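Local coordinates for nitrate regulatory protein (Klebsiella oxytoca, PDB 4AKK) that senses nitrate and nitrite and, in response, binds the nasF operon leader RNA to effect transcription antitermination of the nasFEDCBA operon, at residues A[368-373]-A[387-392]. Numbering follows the deposited sequence.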
loop_
_atom_site.group_PDB
_atom_site.type_symbol
_atom_site.label_atom_id
_atom_site.label_comp_id
_atom_site.label_asym_id
_atom_site.label_seq_id
_atom_site.Cartn_x
_atom_site.Cartn_y
_atom_site.Cartn_z
ATOM N N LYS A 368 13.944 16.370 6.752
ATOM C CA LYS A 368 13.472 17.712 6.406
ATOM C C LYS A 368 12.117 17.975 7.066
ATOM O O LYS A 368 11.859 19.053 7.612
ATOM C CB LYS A 368 13.336 17.873 4.886
ATOM C CG LYS A 368 12.779 19.241 4.478
ATOM C CD LYS A 368 11.719 19.122 3.394
ATOM C CE LYS A 368 12.284 18.503 2.131
ATOM N NZ LYS A 368 11.467 18.842 0.937
ATOM N N LEU A 369 11.249 16.980 7.004
ATOM C CA LEU A 369 9.955 17.070 7.665
ATOM C C LEU A 369 10.090 17.204 9.172
ATOM O O LEU A 369 9.391 18.006 9.794
ATOM C CB LEU A 369 9.112 15.856 7.317
ATOM C CG LEU A 369 8.799 15.807 5.828
ATOM C CD1 LEU A 369 8.203 14.463 5.427
ATOM C CD2 LEU A 369 7.869 16.958 5.467
ATOM N N ILE A 370 10.998 16.424 9.758
ATOM C CA ILE A 370 11.227 16.473 11.190
ATOM C C ILE A 370 11.819 17.814 11.628
ATOM O O ILE A 370 11.476 18.334 12.692
ATOM C CB ILE A 370 12.140 15.317 11.662
ATOM C CG1 ILE A 370 11.400 13.976 11.549
ATOM C CG2 ILE A 370 12.551 15.537 13.089
ATOM C CD1 ILE A 370 12.312 12.755 11.495
ATOM N N GLU A 371 12.711 18.373 10.811
ATOM C CA GLU A 371 13.286 19.683 11.115
ATOM C C GLU A 371 12.202 20.767 11.110
ATOM O O GLU A 371 12.110 21.575 12.038
ATOM C CB GLU A 371 14.418 20.028 10.141
ATOM C CG GLU A 371 15.673 19.162 10.308
ATOM C CD GLU A 371 16.257 19.245 11.702
ATOM O OE1 GLU A 371 16.089 20.294 12.362
ATOM O OE2 GLU A 371 16.880 18.259 12.143
ATOM N N LYS A 372 11.378 20.769 10.068
ATOM C CA LYS A 372 10.199 21.644 10.024
ATOM C C LYS A 372 9.279 21.512 11.251
ATOM O O LYS A 372 8.885 22.512 11.857
ATOM C CB LYS A 372 9.394 21.376 8.761
ATOM C CG LYS A 372 9.995 21.914 7.473
ATOM C CD LYS A 372 9.199 21.379 6.279
ATOM C CE LYS A 372 9.559 22.068 4.973
ATOM N NZ LYS A 372 8.764 23.308 4.765
ATOM N N ALA A 373 8.913 20.289 11.616
ATOM C CA ALA A 373 8.101 20.102 12.821
ATOM C C ALA A 373 8.795 20.655 14.069
ATOM O O ALA A 373 8.149 21.247 14.938
ATOM C CB ALA A 373 7.729 18.647 13.012
ATOM N N GLN A 387 14.846 19.967 23.025
ATOM C CA GLN A 387 13.549 19.759 23.656
ATOM C C GLN A 387 12.483 19.430 22.609
ATOM O O GLN A 387 11.648 18.544 22.803
ATOM C CB GLN A 387 13.147 21.015 24.432
ATOM C CG GLN A 387 11.797 20.931 25.144
ATOM C CD GLN A 387 11.436 22.232 25.851
ATOM O OE1 GLN A 387 12.091 23.262 25.658
ATOM N NE2 GLN A 387 10.389 22.192 26.673
ATOM N N ALA A 388 12.518 20.171 21.508
ATOM C CA ALA A 388 11.619 19.964 20.380
ATOM C C ALA A 388 11.723 18.538 19.841
ATOM O O ALA A 388 10.713 17.862 19.625
ATOM C CB ALA A 388 11.934 20.972 19.277
ATOM N N TRP A 389 12.953 18.088 19.627
ATOM C CA TRP A 389 13.196 16.752 19.108
ATOM C C TRP A 389 12.685 15.707 20.094
ATOM O O TRP A 389 12.022 14.744 19.704
ATOM C CB TRP A 389 14.685 16.544 18.811
ATOM C CG TRP A 389 14.973 15.237 18.131
ATOM C CD1 TRP A 389 14.974 14.993 16.782
ATOM C CD2 TRP A 389 15.294 13.993 18.765
ATOM N NE1 TRP A 389 15.270 13.669 16.539
ATOM C CE2 TRP A 389 15.475 13.034 17.739
ATOM C CE3 TRP A 389 15.442 13.593 20.103
ATOM C CZ2 TRP A 389 15.803 11.699 18.010
ATOM C CZ3 TRP A 389 15.775 12.267 20.372
ATOM C CH2 TRP A 389 15.950 11.335 19.330
ATOM N N GLN A 390 12.969 15.907 21.374
ATOM C CA GLN A 390 12.526 14.962 22.390
ATOM C C GLN A 390 11.007 14.868 22.416
ATOM O O GLN A 390 10.453 13.780 22.545
ATOM C CB GLN A 390 13.071 15.343 23.769
ATOM C CG GLN A 390 14.583 15.192 23.902
ATOM C CD GLN A 390 15.051 13.734 23.971
ATOM O OE1 GLN A 390 14.134 12.821 24.281
ATOM N NE2 GLN A 390 16.230 13.440 23.748
ATOM N N ALA A 391 10.332 16.009 22.272
ATOM C CA ALA A 391 8.865 16.031 22.258
ATOM C C ALA A 391 8.299 15.160 21.133
ATOM O O ALA A 391 7.368 14.385 21.341
ATOM C CB ALA A 391 8.357 17.451 22.132
ATOM N N LEU A 392 8.873 15.293 19.944
ATOM C CA LEU A 392 8.447 14.514 18.786
ATOM C C LEU A 392 8.664 13.006 19.002
ATOM O O LEU A 392 7.781 12.194 18.716
ATOM C CB LEU A 392 9.189 15.009 17.532
ATOM C CG LEU A 392 8.878 16.458 17.111
ATOM C CD1 LEU A 392 9.837 16.976 16.045
ATOM C CD2 LEU A 392 7.449 16.606 16.625
#
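The indole NE1 of Trp-389 bonds to OE1 of Gln-221 on helix 217-240, a bond consistent with holding the ring beside Ile-370; the same Gln-221 side chain also touches Ile-370. Between segments 368-373 and 387-392 no hydrogen bond passes, and the contact illustrates how apolar side chains pack one helix against another in an ANTAR domain. Leu-392 does most of the work. Its CG lies beside the backbone N and anti to the carbonyl carbon (chi1 -64°), and Leu-392 CD1 reaches Ala-373 CB at 4.1 Å. Leu-392 CD2 meets Ala-373 CB at 4.2 Å, so both arms of the fork touch the one methyl of Ala-373. Leu-392 CD1 also lies 4.0 Å from Ile-370 O, a van der Waals approach and not a bond, and 4.3 Å from Ile-370 CG2. Ile-370 CG2 in turn approaches Trp-389 CD1 obliquely, at 4.5 Å. The short helical segments cross at 113°, their axes 10.2 Å apart at closest approach. Helix 403-412 adds a further wall, Ala-407 against Ala-373 and Met-403 against Trp-389, consistent with the three-helix bundle of ANTAR domains. With all four touching residues buried, the pairing rests on dispersion and exclusion of water, while the indole N-H is satisfied by Gln-221.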